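Prolyl-tRNA synthetase (Naegleria fowleri, PDB 6NAB) probably catalyses the ATP-dependent attachment of proline to its cognate tRNA. Local coordinates at residues B[119-124]-B[169-174]; B[216-221]-B[239-244]. All coordinates share one frame; numbering follows the deposited sequence. Where two conformers were deposited one is given.

Contact 1. Residues B[119-124]-B[169-174]; sequences TSETIM and EGHSAF. With PRO (proline), chain N.
S120 meets E169 through two hydrogen bonds. Its hydroxyl OG donates to E169 OE1 at 2.6 Å, on the syn side but 34° out of the carboxylate plane. Its backbone N donates to E169 OE2 at 3.0 Å, on the syn lone pair. S120 is the N-cap residue of helix 121-131, but its hydroxyl is spent on the glutamate and caps nothing. E169 OE2 takes a further bond from H171 NE2 at 2.9 Å, which arrives from above the carboxylate plane and lies close to the imidazole plane. Q144 also bonds to OE1. The carboxylate is thus held at both oxygens, and its rotation is fixed.

The H171 ring is packed as well as bonded. M124 SD sits over one face, 3.6 Å from the ring centroid. The M124 chain is extended at chi2 and bends at chi3 (71°), which lays CE near CG and CD2 of the ring. The other ring nitrogen, ND1, is bonded to Y125 OH. The E121 carboxylate approaches the ring obliquely, its plane 70° from the imidazole.

The third group of bonds is to the bound proline. Its N donates to E121 OE2 at 2.7 Å and to T119 OG1 at 2.8 Å. T119 OG1 in turn donates to the syn lone pair of E121 OE1, and S268 OG is bonded to OE2. The CD atom of proline lies 3.8 Å from H171 NE2. The acidic E121 would suit a positively charged proline nitrogen, while S120, H171 and Q144 hold E169 beside the pyrrolidine ring.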
loop_
_atom_site.group_PDB
_atom_site.type_symbol
_atom_site.label_atom_id
_atom_site.label_comp_id
_atom_site.label_asym_id
_atom_site.label_seq_id
_atom_site.Cartn_x
_atom_site.Cartn_y
_atom_site.Cartn_z
ATOM N N THR B 119 12.926 9.719 1.851
ATOM C CA THR B 119 12.077 10.461 0.918
ATOM C C THR B 119 12.647 10.144 -0.460
ATOM O O THR B 119 13.814 9.753 -0.539
ATOM C CB THR B 119 12.063 11.979 1.198
ATOM O OG1 THR B 119 11.226 12.633 0.228
ATOM C CG2 THR B 119 13.482 12.583 1.154
ATOM N N SER B 120 11.878 10.307 -1.546
ATOM C CA SER B 120 12.250 9.673 -2.817
ATOM C C SER B 120 12.706 10.635 -3.914
ATOM O O SER B 120 12.840 10.201 -5.065
ATOM C CB SER B 120 11.085 8.834 -3.339
ATOM O OG SER B 120 10.774 7.809 -2.415
ATOM N N GLU B 121 12.969 11.916 -3.608
ATOM C CA GLU B 121 13.481 12.822 -4.643
ATOM C C GLU B 121 14.680 12.219 -5.390
ATOM O O GLU B 121 14.703 12.183 -6.625
ATOM C CB GLU B 121 13.867 14.183 -4.038
ATOM C CG GLU B 121 12.697 15.142 -3.762
ATOM C CD GLU B 121 11.987 14.823 -2.455
ATOM O OE1 GLU B 121 12.467 13.925 -1.729
ATOM O OE2 GLU B 121 10.957 15.466 -2.146
ATOM N N THR B 122 15.698 11.759 -4.655
ATOM C CA THR B 122 16.911 11.270 -5.303
ATOM C C THR B 122 16.724 9.885 -5.911
ATOM O O THR B 122 17.551 9.474 -6.737
ATOM C CB THR B 122 18.081 11.235 -4.310
ATOM O OG1 THR B 122 17.786 10.295 -3.270
ATOM C CG2 THR B 122 18.332 12.639 -3.666
ATOM N N ILE B 123 15.646 9.188 -5.538
ATOM C CA ILE B 123 15.301 7.895 -6.132
ATOM C C ILE B 123 14.579 8.076 -7.462
ATOM O O ILE B 123 14.791 7.311 -8.411
ATOM C CB ILE B 123 14.452 7.078 -5.144
ATOM C CG1 ILE B 123 15.315 6.683 -3.944
ATOM C CG2 ILE B 123 13.819 5.807 -5.852
ATOM C CD1 ILE B 123 14.562 6.049 -2.796
ATOM N N MET B 124 13.707 9.080 -7.553
ATOM C CA MET B 124 12.829 9.245 -8.706
ATOM C C MET B 124 13.394 10.157 -9.787
ATOM O O MET B 124 13.096 9.963 -10.975
ATOM C CB MET B 124 11.484 9.799 -8.244
ATOM C CG MET B 124 10.717 8.860 -7.342
ATOM S SD MET B 124 9.297 9.681 -6.579
ATOM C CE MET B 124 8.224 9.847 -7.991
ATOM N N GLU B 169 3.716 10.328 -1.189
ATOM C CA GLU B 169 4.564 11.411 -1.666
ATOM C C GLU B 169 4.255 11.631 -3.144
ATOM O O GLU B 169 4.282 10.680 -3.940
ATOM C CB GLU B 169 6.050 11.110 -1.419
ATOM C CG GLU B 169 6.582 9.787 -2.039
ATOM C CD GLU B 169 8.069 9.565 -1.735
ATOM O OE1 GLU B 169 8.435 8.423 -1.371
ATOM O OE2 GLU B 169 8.872 10.527 -1.886
ATOM N N GLY B 170 3.874 12.859 -3.489
ATOM C CA GLY B 170 3.620 13.238 -4.871
ATOM C C GLY B 170 4.801 14.034 -5.402
ATOM O O GLY B 170 5.407 14.819 -4.672
ATOM N N HIS B 171 5.130 13.812 -6.678
ATOM C CA HIS B 171 6.274 14.466 -7.326
ATOM C C HIS B 171 5.833 14.923 -8.709
ATOM O O HIS B 171 5.536 14.090 -9.571
ATOM C CB HIS B 171 7.475 13.521 -7.427
ATOM C CG HIS B 171 8.027 13.112 -6.105
ATOM N ND1 HIS B 171 9.142 13.712 -5.553
ATOM C CD2 HIS B 171 7.604 12.194 -5.203
ATOM C CE1 HIS B 171 9.383 13.177 -4.368
ATOM N NE2 HIS B 171 8.470 12.249 -4.135
ATOM N N SER B 172 5.782 16.234 -8.922
ATOM C CA SER B 172 5.307 16.787 -10.182
ATOM C C SER B 172 6.355 17.690 -10.804
ATOM O O SER B 172 7.125 18.360 -10.104
ATOM C CB SER B 172 4.019 17.579 -10.003
ATOM O OG SER B 172 2.991 16.735 -9.554
ATOM N N ALA B 173 6.365 17.706 -12.136
ATOM C CA ALA B 173 7.242 18.559 -12.925
ATOM C C ALA B 173 6.403 19.321 -13.938
ATOM O O ALA B 173 5.493 18.747 -14.547
ATOM C CB ALA B 173 8.319 17.740 -13.652
ATOM N N PHE B 174 6.724 20.603 -14.123
ATOM C CA PHE B 174 5.964 21.520 -14.966
ATOM C C PHE B 174 6.909 22.312 -15.854
ATOM O O PHE B 174 8.105 22.440 -15.566
ATOM C CB PHE B 174 5.136 22.511 -14.133
ATOM C CG PHE B 174 4.183 21.849 -13.184
ATOM C CD1 PHE B 174 2.865 21.619 -13.554
ATOM C CD2 PHE B 174 4.606 21.457 -11.921
ATOM C CE1 PHE B 174 1.979 20.999 -12.674
ATOM C CE2 PHE B 174 3.731 20.830 -11.045
ATOM C CZ PHE B 174 2.411 20.600 -11.431
HETATM N N PRO N . 9.424 14.708 -0.067
HETATM C CA PRO N . 8.906 15.830 0.726
HETATM C C PRO N . 9.241 15.683 2.209
HETATM O O PRO N . 8.861 16.530 3.030
HETATM C CB PRO N . 7.389 15.761 0.494
HETATM C CG PRO N . 7.133 14.302 0.126
HETATM C CD PRO N . 8.342 13.910 -0.678
HETATM O OXT PRO N . 9.912 14.722 2.613
#

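Contact 2. Residues B[216-221]-B[239-244]; sequences GADYTT and SHHLGQ. With PRO (proline), chain N.
T220 and H240 lie side by side as a non-hydrogen-bonded pair of antiparallel strands 219-227 and 232-243. T220 OG1 and H240 ND1 are hydrogen-bonded at 2.8 Å, near the imidazole plane. F214 N is a second partner of OG1. The other ring nitrogen, H240 NE2, donates to O of the bound proline at 2.9 Å. Both nitrogens are therefore occupied, which fixes the ring flip. F214 stacks on the same imidazole.

The backbone ladder has two hydrogen-bonded pairs. Y219 O accepts from H241 N at 2.9 Å. In the other pair T221 and S239 exchange N-H to O bonds in both directions. S239 O also accepts from T221 OG1 at 2.9 Å, in the carbonyl plane on a lone pair. T221 OG1 reaches it from the position between its backbone N and carbonyl carbon (chi1 68°).

H241 O likewise has two donors. D218 N gives H241 O a short, bent bond of 2.7 Å, and Y219 N a longer one. D218 and Y219 thus face one residue, as in a classic beta bulge. In one of the two conformers modelled for D218, OD2 accepts from two waters; one also bonds H241 NE2, the other takes the N-H of Q244. OD1 of that conformer is bonded to N245. N267 holds H241 ND1.

On the face shared by Y219 and H241, H241 CB makes a CH-pi contact, 3.6 Å from the tyrosine ring centroid. Y219 OH is bonded to D181. The whole is a bulged antiparallel beta hairpin of the class II synthetase core, with H240 in the proline and AMP site.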
loop_
_atom_site.group_PDB
_atom_site.type_symbol
_atom_site.label_atom_id
_atom_site.label_comp_id
_atom_site.label_asym_id
_atom_site.label_seq_id
_atom_site.Cartn_x
_atom_site.Cartn_y
_atom_site.Cartn_z
ATOM N N GLY B 216 16.411 22.026 -0.030
ATOM C CA GLY B 216 16.342 22.032 -1.471
ATOM C C GLY B 216 15.090 22.652 -2.047
ATOM O O GLY B 216 14.993 22.785 -3.270
ATOM N N ALA B 217 14.125 23.029 -1.210
ATOM C CA ALA B 217 12.917 23.681 -1.686
ATOM C C ALA B 217 13.115 25.183 -1.865
ATOM O O ALA B 217 13.902 25.818 -1.156
ATOM C CB ALA B 217 11.765 23.442 -0.710
ATOM N N ASP B 218 12.382 25.755 -2.826
ATOM C CA ASP B 218 12.307 27.207 -2.883
ATOM C C ASP B 218 11.397 27.740 -1.779
ATOM O O ASP B 218 11.761 28.706 -1.101
ATOM C CB ASP B 218 11.844 27.675 -4.269
ATOM C CG ASP B 218 13.015 27.920 -5.237
ATOM O OD1 ASP B 218 14.194 27.862 -4.815
ATOM O OD2 ASP B 218 12.752 28.178 -6.433
ATOM N N TYR B 219 10.231 27.117 -1.567
ATOM C CA TYR B 219 9.396 27.427 -0.406
ATOM C C TYR B 219 8.578 26.198 -0.027
ATOM O O TYR B 219 8.303 25.324 -0.859
ATOM C CB TYR B 219 8.479 28.650 -0.637
ATOM C CG TYR B 219 7.447 28.499 -1.749
ATOM C CD1 TYR B 219 7.723 28.943 -3.049
ATOM C CD2 TYR B 219 6.196 27.939 -1.499
ATOM C CE1 TYR B 219 6.786 28.820 -4.073
ATOM C CE2 TYR B 219 5.244 27.805 -2.518
ATOM C CZ TYR B 219 5.545 28.235 -3.801
ATOM O OH TYR B 219 4.603 28.087 -4.802
ATOM N N THR B 220 8.197 26.141 1.249
ATOM C CA THR B 220 7.401 25.054 1.801
ATOM C C THR B 220 6.113 25.643 2.358
ATOM O O THR B 220 6.155 26.647 3.088
ATOM C CB THR B 220 8.187 24.321 2.905
ATOM O OG1 THR B 220 9.294 23.609 2.325
ATOM C CG2 THR B 220 7.292 23.362 3.694
ATOM N N THR B 221 4.973 25.055 1.982
ATOM C CA THR B 221 3.691 25.386 2.598
ATOM C C THR B 221 3.255 24.240 3.495
ATOM O O THR B 221 3.638 23.090 3.293
ATOM C CB THR B 221 2.600 25.659 1.556
ATOM O OG1 THR B 221 2.270 24.439 0.868
ATOM C CG2 THR B 221 3.082 26.714 0.543
ATOM N N SER B 239 3.555 20.802 1.419
ATOM C CA SER B 239 3.516 20.908 -0.029
ATOM C C SER B 239 4.626 21.868 -0.449
ATOM O O SER B 239 4.560 23.067 -0.148
ATOM C CB SER B 239 2.149 21.398 -0.495
ATOM O OG SER B 239 2.096 21.411 -1.905
ATOM N N HIS B 240 5.655 21.338 -1.108
ATOM C CA HIS B 240 6.861 22.100 -1.422
ATOM C C HIS B 240 6.899 22.504 -2.885
ATOM O O HIS B 240 6.568 21.708 -3.774
ATOM C CB HIS B 240 8.136 21.302 -1.140
ATOM C CG HIS B 240 8.131 20.563 0.156
ATOM N ND1 HIS B 240 8.184 21.199 1.378
ATOM C CD2 HIS B 240 8.089 19.233 0.420
ATOM C CE1 HIS B 240 8.160 20.292 2.340
ATOM N NE2 HIS B 240 8.116 19.090 1.786
ATOM N N HIS B 241 7.364 23.724 -3.138
ATOM C CA HIS B 241 7.810 24.113 -4.465
ATOM C C HIS B 241 9.326 23.984 -4.484
ATOM O O HIS B 241 10.020 24.667 -3.715
ATOM C CB HIS B 241 7.383 25.535 -4.816
ATOM C CG HIS B 241 7.861 25.986 -6.166
ATOM N ND1 HIS B 241 7.506 25.342 -7.333
ATOM C CD2 HIS B 241 8.680 27.003 -6.532
ATOM C CE1 HIS B 241 8.080 25.944 -8.359
ATOM N NE2 HIS B 241 8.794 26.960 -7.902
ATOM N N LEU B 242 9.838 23.094 -5.330
ATOM C CA LEU B 242 11.274 22.872 -5.417
ATOM C C LEU B 242 11.935 23.766 -6.451
ATOM O O LEU B 242 13.167 23.751 -6.565
ATOM C CB LEU B 242 11.578 21.402 -5.734
ATOM C CG LEU B 242 10.854 20.355 -4.878
ATOM C CD1 LEU B 242 11.154 18.939 -5.378
ATOM C CD2 LEU B 242 11.209 20.510 -3.393
ATOM N N GLY B 243 11.156 24.561 -7.183
ATOM C CA GLY B 243 11.744 25.396 -8.225
ATOM C C GLY B 243 12.503 24.540 -9.217
ATOM O O GLY B 243 12.034 23.476 -9.643
ATOM N N GLN B 244 13.694 25.003 -9.596
ATOM C CA GLN B 244 14.589 24.257 -10.472
ATOM C C GLN B 244 15.791 23.705 -9.717
ATOM O O GLN B 244 16.786 23.327 -10.340
ATOM C CB GLN B 244 15.046 25.123 -11.653
ATOM C CG GLN B 244 13.916 25.560 -12.612
ATOM C CD GLN B 244 14.338 26.680 -13.555
ATOM O OE1 GLN B 244 15.022 27.617 -13.143
ATOM N NE2 GLN B 244 13.931 26.588 -14.830
HETATM N N PRO N . 9.424 14.708 -0.067
HETATM C CA PRO N . 8.906 15.830 0.726
HETATM C C PRO N . 9.241 15.683 2.209
HETATM O O PRO N . 8.861 16.530 3.030
HETATM C CB PRO N . 7.389 15.761 0.494
HETATM C CG PRO N . 7.133 14.302 0.126
HETATM C CD PRO N . 8.342 13.910 -0.678
HETATM O OXT PRO N . 9.912 14.722 2.613
HETATM O O HOH W 1 10.941 28.713 -8.243
HETATM O O HOH W 2 14.474 27.507 -8.482
#

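In the fold
Both contacts are buried in the class II catalytic core, and their centres lie about 12 Å apart. D218 and Y219 of contact 2 are partly exposed. Strand 261-272 pairs with both strand 164-174 of contact 1 and strand 232-243 of contact 2, so it stands between them. Contact 1 sets a helix start against a strand and relies on side chains: carboxylates, an imidazole and a thioether. Contact 2 joins neighbouring strands and relies mainly on backbone bonds and a bulge. They converge on one proline. The 119-124 segment holds its nitrogen, H240 of contact 2 binds its carboxylate, and R150 is a further partner.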